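Local coordinates for glycoside hydrolase family 12 (Spirochaeta thermophila, PDB 5LU3), which is the carbohydrate-binding module of a probable cellulase and, as a type A module, probably attaches the enzyme to the surfaces of insoluble polysaccharides such as cellulose, at residues G1-M6 against Y67-Y72; M6-S11 against W20-F25; N46-T51 against Q59-S64. One frame throughout, in Å; residues are numbered along the deposited sequence. Where two conformers were deposited one is given.

Contact 1 of 3, residues G1-M6 against Y67-Y72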
loop_
_atom_site.group_PDB
_atom_site.type_symbol
_atom_site.label_atom_id
_atom_site.label_comp_id
_atom_site.label_asym_id
_atom_site.label_seq_id
_atom_site.Cartn_x
_atom_site.Cartn_y
_atom_site.Cartn_z
ATOM N N GLY A 1 -12.529 -3.231 13.160
ATOM C CA GLY A 1 -11.704 -3.116 11.922
ATOM C C GLY A 1 -10.508 -4.056 11.917
ATOM O O GLY A 1 -9.427 -3.715 12.430
ATOM N N GLU A 2 -10.694 -5.234 11.326
ATOM C CA GLU A 2 -9.624 -6.224 11.210
ATOM C C GLU A 2 -8.789 -5.990 9.947
ATOM O O GLU A 2 -9.310 -5.786 8.851
ATOM C CB GLU A 2 -10.223 -7.615 11.122
ATOM C CG GLU A 2 -9.234 -8.744 11.332
ATOM C CD GLU A 2 -9.944 -10.073 11.561
ATOM O OE1 GLU A 2 -10.417 -10.679 10.564
ATOM O OE2 GLU A 2 -10.040 -10.504 12.742
ATOM N N TYR A 3 -7.473 -6.054 10.094
ATOM C CA TYR A 3 -6.573 -5.979 8.942
ATOM C C TYR A 3 -6.490 -7.362 8.287
ATOM O O TYR A 3 -6.061 -8.342 8.925
ATOM C CB TYR A 3 -5.179 -5.509 9.345
ATOM C CG TYR A 3 -5.110 -4.079 9.738
ATOM C CD1 TYR A 3 -5.431 -3.676 11.023
ATOM C CD2 TYR A 3 -4.714 -3.114 8.840
ATOM C CE1 TYR A 3 -5.385 -2.341 11.379
ATOM C CE2 TYR A 3 -4.659 -1.772 9.183
ATOM C CZ TYR A 3 -5.021 -1.385 10.456
ATOM O OH TYR A 3 -4.971 -0.067 10.855
ATOM N N LEU A 4 -6.864 -7.433 7.005
ATOM C CA LEU A 4 -6.882 -8.689 6.278
ATOM C C LEU A 4 -5.547 -8.899 5.606
ATOM O O LEU A 4 -5.042 -8.024 4.898
ATOM C CB LEU A 4 -8.014 -8.692 5.254
ATOM C CG LEU A 4 -9.387 -8.462 5.901
ATOM C CD1 LEU A 4 -10.453 -8.563 4.816
ATOM C CD2 LEU A 4 -9.665 -9.438 7.048
ATOM N N GLU A 5 -4.958 -10.060 5.829
ATOM C CA GLU A 5 -3.636 -10.317 5.279
ATOM C C GLU A 5 -3.695 -10.563 3.782
ATOM O O GLU A 5 -4.601 -11.208 3.271
ATOM C CB GLU A 5 -2.936 -11.467 6.019
ATOM C CG GLU A 5 -1.459 -11.557 5.649
ATOM C CD GLU A 5 -0.615 -12.395 6.573
ATOM O OE1 GLU A 5 -1.153 -12.986 7.530
ATOM O OE2 GLU A 5 0.621 -12.463 6.372
ATOM N N MET A 6 -2.728 -9.991 3.084
ATOM C CA MET A 6 -2.531 -10.252 1.674
ATOM C C MET A 6 -1.056 -10.386 1.343
ATOM O O MET A 6 -0.177 -10.134 2.190
ATOM C CB MET A 6 -3.240 -9.209 0.830
ATOM C CG MET A 6 -2.796 -7.783 1.058
ATOM S SD MET A 6 -1.145 -7.348 0.409
ATOM C CE MET A 6 -1.140 -5.621 0.909
ATOM N N TYR A 67 5.363 -6.162 10.104
ATOM C CA TYR A 67 4.278 -6.041 9.158
ATOM C C TYR A 67 4.045 -4.608 8.716
ATOM O O TYR A 67 4.463 -3.646 9.341
ATOM C CB TYR A 67 2.969 -6.609 9.760
ATOM C CG TYR A 67 2.807 -8.090 9.527
ATOM C CD1 TYR A 67 3.539 -9.030 10.231
ATOM C CD2 TYR A 67 1.899 -8.551 8.601
ATOM C CE1 TYR A 67 3.372 -10.393 9.974
ATOM C CE2 TYR A 67 1.727 -9.872 8.332
ATOM C CZ TYR A 67 2.458 -10.795 9.004
ATOM O OH TYR A 67 2.272 -12.133 8.701
ATOM N N TRP A 68 3.333 -4.509 7.594
ATOM C CA TRP A 68 2.843 -3.242 7.073
ATOM C C TRP A 68 1.318 -3.265 7.137
ATOM O O TRP A 68 0.686 -4.133 6.530
ATOM C CB TRP A 68 3.360 -2.995 5.632
ATOM C CG TRP A 68 4.834 -2.716 5.599
ATOM C CD1 TRP A 68 5.424 -1.503 5.601
ATOM C CD2 TRP A 68 5.885 -3.671 5.590
ATOM N NE1 TRP A 68 6.786 -1.623 5.576
ATOM C CE2 TRP A 68 7.098 -2.959 5.587
ATOM C CE3 TRP A 68 5.923 -5.057 5.582
ATOM C CZ2 TRP A 68 8.344 -3.603 5.571
ATOM C CZ3 TRP A 68 7.161 -5.690 5.569
ATOM C CH2 TRP A 68 8.343 -4.959 5.564
ATOM N N TYR A 69 0.761 -2.304 7.877
ATOM C CA TYR A 69 -0.674 -2.162 8.112
ATOM C C TYR A 69 -1.191 -0.999 7.284
ATOM O O TYR A 69 -0.775 0.144 7.478
ATOM C CB TYR A 69 -0.914 -1.906 9.611
ATOM C CG TYR A 69 -0.560 -3.110 10.449
ATOM C CD1 TYR A 69 -1.500 -4.104 10.716
ATOM C CD2 TYR A 69 0.708 -3.272 10.980
ATOM C CE1 TYR A 69 -1.173 -5.218 11.446
ATOM C CE2 TYR A 69 1.048 -4.426 11.704
ATOM C CZ TYR A 69 0.088 -5.383 11.958
ATOM O OH TYR A 69 0.375 -6.533 12.691
ATOM N N ILE A 70 -2.066 -1.327 6.335
ATOM C CA ILE A 70 -2.501 -0.402 5.283
ATOM C C ILE A 70 -3.968 -0.070 5.457
ATOM O O ILE A 70 -4.799 -0.973 5.567
ATOM C CB ILE A 70 -2.291 -1.068 3.915
ATOM C CG1 ILE A 70 -0.839 -1.520 3.730
ATOM C CG2 ILE A 70 -2.728 -0.130 2.799
ATOM C CD1 ILE A 70 -0.708 -2.847 3.067
ATOM N N HIS A 71 -4.258 1.229 5.447
ATOM C CA HIS A 71 -5.623 1.729 5.465
ATOM C C HIS A 71 -5.871 2.481 4.172
ATOM O O HIS A 71 -5.183 3.443 3.866
ATOM C CB HIS A 71 -5.767 2.654 6.660
ATOM C CG HIS A 71 -7.126 3.232 6.850
ATOM N ND1 HIS A 71 -7.354 4.191 7.802
ATOM C CD2 HIS A 71 -8.310 3.061 6.203
ATOM C CE1 HIS A 71 -8.622 4.561 7.774
ATOM N NE2 HIS A 71 -9.222 3.898 6.806
ATOM N N TYR A 72 -6.834 1.973 3.400
ATOM C CA TYR A 72 -7.229 2.516 2.094
ATOM C C TYR A 72 -8.624 3.103 2.190
ATOM O O TYR A 72 -9.527 2.481 2.770
ATOM C CB TYR A 72 -7.267 1.368 1.100
ATOM C CG TYR A 72 -7.841 1.588 -0.288
ATOM C CD1 TYR A 72 -9.222 1.684 -0.506
ATOM C CD2 TYR A 72 -7.008 1.638 -1.403
ATOM C CE1 TYR A 72 -9.734 1.795 -1.787
ATOM C CE2 TYR A 72 -7.524 1.769 -2.701
ATOM C CZ TYR A 72 -8.891 1.843 -2.881
ATOM O OH TYR A 72 -9.376 1.918 -4.155
#

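Contact 2 of 3, residues M6-S11 against W20-F25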
loop_
_atom_site.group_PDB
_atom_site.type_symbol
_atom_site.label_atom_id
_atom_site.label_comp_id
_atom_site.label_asym_id
_atom_site.label_seq_id
_atom_site.Cartn_x
_atom_site.Cartn_y
_atom_site.Cartn_z
ATOM N N MET A 6 -2.728 -9.991 3.084
ATOM C CA MET A 6 -2.531 -10.252 1.674
ATOM C C MET A 6 -1.056 -10.386 1.343
ATOM O O MET A 6 -0.177 -10.134 2.190
ATOM C CB MET A 6 -3.240 -9.209 0.830
ATOM C CG MET A 6 -2.796 -7.783 1.058
ATOM S SD MET A 6 -1.145 -7.348 0.409
ATOM C CE MET A 6 -1.140 -5.621 0.909
ATOM N N ASP A 7 -0.811 -10.825 0.104
ATOM C CA ASP A 7 0.511 -11.082 -0.417
ATOM C C ASP A 7 0.751 -10.138 -1.590
ATOM O O ASP A 7 -0.177 -9.820 -2.340
ATOM C CB ASP A 7 0.627 -12.540 -0.929
ATOM C CG ASP A 7 0.297 -13.565 0.147
ATOM O OD1 ASP A 7 0.801 -13.389 1.285
ATOM O OD2 ASP A 7 -0.456 -14.533 -0.138
ATOM N N LEU A 8 2.000 -9.734 -1.759
ATOM C CA LEU A 8 2.388 -8.950 -2.931
ATOM C C LEU A 8 2.702 -9.849 -4.113
ATOM O O LEU A 8 3.144 -11.008 -3.913
ATOM C CB LEU A 8 3.572 -8.041 -2.607
ATOM C CG LEU A 8 3.197 -6.638 -2.119
ATOM C CD1 LEU A 8 2.187 -6.549 -1.045
ATOM C CD2 LEU A 8 4.452 -5.876 -1.728
ATOM N N PRO A 9 2.518 -9.369 -5.351
ATOM C CA PRO A 9 1.986 -8.055 -5.670
ATOM C C PRO A 9 0.496 -7.972 -5.378
ATOM O O PRO A 9 -0.193 -8.987 -5.398
ATOM C CB PRO A 9 2.240 -7.937 -7.170
ATOM C CG PRO A 9 2.260 -9.338 -7.645
ATOM C CD PRO A 9 2.850 -10.134 -6.549
ATOM N N PHE A 10 0.033 -6.752 -5.105
ATOM C CA PHE A 10 -1.326 -6.529 -4.694
ATOM C C PHE A 10 -1.847 -5.263 -5.340
ATOM O O PHE A 10 -1.149 -4.256 -5.376
ATOM C CB PHE A 10 -1.417 -6.393 -3.169
ATOM C CG PHE A 10 -2.808 -6.116 -2.679
ATOM C CD1 PHE A 10 -3.724 -7.144 -2.562
ATOM C CD2 PHE A 10 -3.202 -4.828 -2.314
ATOM C CE1 PHE A 10 -5.020 -6.879 -2.099
ATOM C CE2 PHE A 10 -4.480 -4.584 -1.841
ATOM C CZ PHE A 10 -5.380 -5.597 -1.744
ATOM N N SER A 11 -3.065 -5.303 -5.854
ATOM C CA SER A 11 -3.727 -4.059 -6.252
ATOM C C SER A 11 -5.168 -4.100 -5.918
ATOM O O SER A 11 -5.728 -5.151 -5.694
ATOM C CB SER A 11 -3.561 -3.753 -7.724
ATOM O OG SER A 11 -4.125 -4.752 -8.507
ATOM N N TRP A 20 -5.699 -3.706 5.235
ATOM C CA TRP A 20 -4.923 -4.859 4.772
ATOM C C TRP A 20 -3.621 -4.899 5.547
ATOM O O TRP A 20 -3.138 -3.868 5.984
ATOM C CB TRP A 20 -4.578 -4.773 3.302
ATOM C CG TRP A 20 -5.754 -4.701 2.397
ATOM C CD1 TRP A 20 -6.780 -5.570 2.331
ATOM C CD2 TRP A 20 -6.054 -3.655 1.477
ATOM N NE1 TRP A 20 -7.678 -5.168 1.379
ATOM C CE2 TRP A 20 -7.251 -3.991 0.837
ATOM C CE3 TRP A 20 -5.397 -2.479 1.103
ATOM C CZ2 TRP A 20 -7.831 -3.164 -0.162
ATOM C CZ3 TRP A 20 -5.964 -1.681 0.101
ATOM C CH2 TRP A 20 -7.159 -2.041 -0.504
ATOM N N LYS A 21 -3.029 -6.084 5.658
ATOM C CA LYS A 21 -1.689 -6.182 6.203
ATOM C C LYS A 21 -0.868 -7.144 5.382
ATOM O O LYS A 21 -1.411 -8.047 4.760
ATOM C CB LYS A 21 -1.695 -6.566 7.688
ATOM C CG LYS A 21 -2.202 -7.953 7.990
ATOM C CD LYS A 21 -2.238 -8.251 9.472
ATOM C CE LYS A 21 -2.784 -9.654 9.703
ATOM N NZ LYS A 21 -2.896 -9.968 11.136
ATOM N N THR A 22 0.438 -6.928 5.375
ATOM C CA THR A 22 1.355 -7.807 4.686
ATOM C C THR A 22 2.693 -7.763 5.361
ATOM O O THR A 22 3.063 -6.760 5.953
ATOM C CB THR A 22 1.481 -7.422 3.185
ATOM O OG1 THR A 22 2.280 -8.366 2.490
ATOM C CG2 THR A 22 2.052 -6.029 2.987
ATOM N N ASP A 23 3.457 -8.835 5.215
ATOM C CA ASP A 23 4.856 -8.808 5.611
ATOM C C ASP A 23 5.786 -8.869 4.393
ATOM O O ASP A 23 6.957 -9.211 4.560
ATOM C CB ASP A 23 5.190 -9.876 6.654
ATOM C CG ASP A 23 5.099 -11.281 6.129
ATOM O OD1 ASP A 23 4.626 -11.470 5.007
ATOM O OD2 ASP A 23 5.521 -12.230 6.851
ATOM N N ASP A 24 5.279 -8.521 3.193
ATOM C CA ASP A 24 5.999 -8.809 1.939
ATOM C C ASP A 24 6.749 -7.603 1.368
ATOM O O ASP A 24 7.330 -7.728 0.288
ATOM C CB ASP A 24 5.011 -9.289 0.860
ATOM C CG ASP A 24 4.517 -10.648 1.049
ATOM O OD1 ASP A 24 5.069 -11.424 1.842
ATOM O OD2 ASP A 24 3.547 -11.028 0.307
ATOM N N PHE A 25 6.708 -6.438 2.029
ATOM C CA PHE A 25 7.418 -5.287 1.461
ATOM C C PHE A 25 8.923 -5.514 1.400
ATOM O O PHE A 25 9.505 -6.139 2.281
ATOM C CB PHE A 25 7.201 -4.001 2.268
ATOM C CG PHE A 25 5.944 -3.243 1.961
ATOM C CD1 PHE A 25 4.787 -3.842 1.526
ATOM C CD2 PHE A 25 5.948 -1.861 2.094
ATOM C CE1 PHE A 25 3.642 -3.091 1.251
ATOM C CE2 PHE A 25 4.825 -1.101 1.825
ATOM C CZ PHE A 25 3.664 -1.716 1.426
HETATM O O HOH W 1 1.686 -11.184 4.148
#

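Contact 3 of 3, residues N46-T51 against Q59-S64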
loop_
_atom_site.group_PDB
_atom_site.type_symbol
_atom_site.label_atom_id
_atom_site.label_comp_id
_atom_site.label_asym_id
_atom_site.label_seq_id
_atom_site.Cartn_x
_atom_site.Cartn_y
_atom_site.Cartn_z
ATOM N N ASN A 46 1.256 2.099 8.304
ATOM C CA ASN A 46 1.933 2.269 9.587
ATOM C C ASN A 46 1.972 3.709 10.072
ATOM O O ASN A 46 2.969 4.183 10.583
ATOM C CB ASN A 46 3.296 1.632 9.588
ATOM C CG ASN A 46 3.232 0.146 9.337
ATOM O OD1 ASN A 46 2.208 -0.510 9.609
ATOM N ND2 ASN A 46 4.331 -0.407 8.807
ATOM N N GLY A 47 0.842 4.396 9.871
ATOM C CA GLY A 47 0.728 5.784 10.305
ATOM C C GLY A 47 1.346 6.832 9.416
ATOM O O GLY A 47 1.332 8.016 9.788
ATOM N N ASN A 48 1.850 6.418 8.260
ATOM C CA ASN A 48 2.461 7.337 7.340
ATOM C C ASN A 48 1.544 7.560 6.160
ATOM O O ASN A 48 0.959 6.626 5.602
ATOM C CB ASN A 48 3.774 6.756 6.860
ATOM C CG ASN A 48 4.688 6.469 8.000
ATOM O OD1 ASN A 48 5.266 7.384 8.578
ATOM N ND2 ASN A 48 4.824 5.211 8.341
ATOM N N ASP A 49 1.447 8.815 5.779
ATOM C CA ASP A 49 0.570 9.255 4.685
ATOM C C ASP A 49 1.259 9.109 3.330
ATOM O O ASP A 49 2.249 9.796 3.046
ATOM C CB ASP A 49 0.240 10.717 4.958
ATOM C CG ASP A 49 -0.543 11.386 3.903
ATOM O OD1 ASP A 49 -1.028 10.736 2.968
ATOM O OD2 ASP A 49 -0.703 12.611 4.073
ATOM N N TYR A 50 0.694 8.222 2.499
ATOM C CA TYR A 50 1.122 8.028 1.112
ATOM C C TYR A 50 -0.021 8.205 0.144
ATOM O O TYR A 50 -0.004 7.673 -0.951
ATOM C CB TYR A 50 1.793 6.664 0.936
ATOM C CG TYR A 50 2.934 6.400 1.909
ATOM C CD1 TYR A 50 4.119 7.078 1.812
ATOM C CD2 TYR A 50 2.794 5.460 2.928
ATOM C CE1 TYR A 50 5.132 6.889 2.723
ATOM C CE2 TYR A 50 3.816 5.231 3.798
ATOM C CZ TYR A 50 4.991 5.932 3.691
ATOM O OH TYR A 50 6.004 5.708 4.598
ATOM N N THR A 51 -0.991 9.026 0.521
ATOM C CA THR A 51 -2.209 9.115 -0.281
ATOM C C THR A 51 -1.879 9.712 -1.653
ATOM O O THR A 51 -1.459 10.855 -1.733
ATOM C CB THR A 51 -3.244 10.024 0.395
ATOM O OG1 THR A 51 -3.455 9.542 1.732
ATOM C CG2 THR A 51 -4.579 9.989 -0.366
ATOM N N GLN A 59 11.165 2.440 1.500
ATOM C CA GLN A 59 11.034 3.741 2.190
ATOM C C GLN A 59 9.984 3.738 3.312
ATOM O O GLN A 59 9.962 4.649 4.119
ATOM C CB GLN A 59 10.665 4.833 1.195
ATOM C CG GLN A 59 11.727 5.080 0.143
ATOM C CD GLN A 59 11.336 6.220 -0.784
ATOM O OE1 GLN A 59 10.463 6.047 -1.650
ATOM N NE2 GLN A 59 11.930 7.373 -0.596
ATOM N N VAL A 60 9.138 2.706 3.337
ATOM C CA VAL A 60 8.020 2.626 4.269
ATOM C C VAL A 60 8.455 1.809 5.475
ATOM O O VAL A 60 8.698 0.588 5.354
ATOM C CB VAL A 60 6.774 1.992 3.623
ATOM C CG1 VAL A 60 5.618 2.051 4.598
ATOM C CG2 VAL A 60 6.416 2.687 2.312
ATOM N N PRO A 61 8.546 2.445 6.654
ATOM C CA PRO A 61 8.963 1.665 7.816
ATOM C C PRO A 61 7.969 0.584 8.174
ATOM O O PRO A 61 6.755 0.830 8.140
ATOM C CB PRO A 61 9.038 2.714 8.929
ATOM C CG PRO A 61 9.103 4.053 8.237
ATOM C CD PRO A 61 8.314 3.861 6.990
ATOM N N PRO A 62 8.465 -0.620 8.500
ATOM C CA PRO A 62 7.565 -1.630 9.021
ATOM C C PRO A 62 7.110 -1.250 10.430
ATOM O O PRO A 62 7.684 -0.385 11.076
ATOM C CB PRO A 62 8.458 -2.886 9.096
ATOM C CG PRO A 62 9.815 -2.347 9.320
ATOM C CD PRO A 62 9.869 -1.077 8.503
ATOM N N ALA A 63 6.102 -1.940 10.915
ATOM C CA ALA A 63 5.752 -1.875 12.325
ATOM C C ALA A 63 6.732 -2.750 13.095
ATOM O O ALA A 63 7.545 -3.480 12.528
ATOM C CB ALA A 63 4.324 -2.336 12.529
ATOM N N SER A 64 6.632 -2.704 14.419
ATOM C CA SER A 64 7.620 -3.397 15.247
ATOM C C SER A 64 7.471 -4.912 15.245
ATOM O O SER A 64 8.321 -5.605 15.797
ATOM C CB SER A 64 7.634 -2.827 16.654
ATOM O OG SER A 64 6.460 -3.147 17.364
HETATM O O HOH W 2 8.380 6.939 3.921
#

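Contact 1 of 3, residues G1-M6 against Y67-Y72
Tyr3 offers a ring face to Tyr69, whose ring stands almost upright on it with the planes 86° apart, a T-shaped stack with centroids separated by 5.2 Å. Tyr69 CD1 does the touching, 3.7 Å from CG of Tyr3 and displaced toward the rim of that ring, while CB of Tyr69 lies over the same ring as an off-centre CH-pi contact. With CG anti to the carbonyl carbon (chi1 -71°), Tyr3 sets this atom against Tyr69 CD1. At the ring edge, Tyr3 CE2 comes to 3.7 Å from the carbonyl O of Ile70. The phenol of Tyr69 turns elsewhere, to Asp65.

Glu5 runs extended at about a right angle to Tyr67, whose OH donates a hydrogen bond of 2.9 Å to Glu5 OE2. The hydroxyl comes from above the carboxylate, 40° out of its plane. The Met6 chain is bent at chi2, and its CE meets CD1 of Ile70 at 3.5 Å, where both side chains also touch Met83 of strand 80-85.

Strand 16-22 runs between strands 4-5 and 68-74 in the sheet, and these side chains span it, with Lys21 packed against both Tyr3 and Tyr69. A calcium ion lies about 4 Å from the Glu5 side chain at nearest atoms, and the neighbouring cation together with the phenol donor would probably favour a charged carboxylate there.

Contact 2 of 3, residues M6-S11 against W20-F25
Asp7 and Asp24, both residues of a calcium site, meet beside the end of strand 16-22. Asp24 divides its carboxylate: OD1 ligates calcium beside OD1 of Asp23, whereas OD2 takes the backbone N-H of Leu8 on its anti lone pair (2.9 Å, 157° at the hydrogen). OD2 also lies 3.8 Å from OD1 of Asp7.

Thr22 ties the two segments together next to the site. With OG1 anti to the backbone N (chi1 -174°), its hydroxyl donates to Met6 O at 3.0 Å, tilted from the carbonyl plane, and accepts from Asp24 N in an ST turn. Water 1 donates to the same Met6 O and accepts from Asp23 N. Met6 N donates to Lys21 O.

Beyond a cis peptide before Pro9, Phe10 sends its edge onto the face of Trp20: CZ stands over the centre of the indole, 3.6 Å from CE2, with the planes 66° apart. Leu8 CD2 packs on Phe25 CD1 at 3.9 Å.

Asp23 and Asp24 would probably repel each other without the metal, and Asp7 adds a negative charge nearby; calcium is likely to offset this, while the hydrogen bonds hold residues 6-8 against the turn at 22-24.

Contact 3 of 3, residues N46-T51 against Q59-S64
Asn46 reaches across to the backbone of residues 61-63 with its amide. ND2 donates to Pro61 O at 2.8 Å, nearly straight at 167°; the acceptor lies in the amide plane of Asn46, and the N-H in turn meets a lone pair in the carbonyl plane. ND2 bonds also to Tyr67 O, while OD1 accepts from Tyr69 N. Three partners therefore hold the amide and settle which end is nitrogen. OD1 passes 4.0 Å from CB of Ala63. An alanine here would probably leave Pro61 O, Tyr67 O and Tyr69 N without these mates and allow the 59-64 loop to shift against the sheet.

Tyr50 and Val60 supply the apolar part. Both methyls of Val60 bear on the outer end of the phenol, CG1 lying 3.7 Å from Tyr50 CE2 and CG2 3.8 Å from Tyr50 CZ. The hydroxyl oxygen sits 3.8 Å from Pro61 CD and is linked through water 2, in the plane of the ring at its edge, to Gln59 O; that water donates to the carbonyl at 2.8 Å. Val60 turns its own carbonyl to Trp68 NE1, while its side chain also packs on Ile45 and Val55.

Asn46 and Gly47 both have positive phi and occupy the two central positions of a tight turn between strands 42-45 and 48-49, with backbone angles close to those of type I'. Asn48 ND2 bonds back to Ile45 O across it. Further along, Asp49 OD1 accepts from Thr51 N, an Asx turn, and from Thr51 OG1 on the opposite face. Residues 42-49 form a two-residue beta-hairpin at the edge of the mixed sheet, its turn asparagine tied by a side-chain hydrogen bond to the proline-containing loop 59-64.

How the contacts relate
From the N terminus, residues 1-6 meet 67-72 in contact 1, which closes the longest loop and encloses the other two contacts. Contact 2 shares Met6 with it and closes the short loop between 6-11 and 20-25; its first segment leads from the mixed sheet past the calcium site into strand 10-13 of the four-stranded antiparallel sheet. Contact 3 follows in series, joining the 42-49 hairpin to the loop that leads from strand 55-56 to strand 68-74. Strand 68-74 links all three: Trp68 and Ile70 pair with strand 16-22 on one flank, Tyr69 N bonds to Asn46 on the other, and the Trp68 indole bonds to Val60 O of the 59-64 loop.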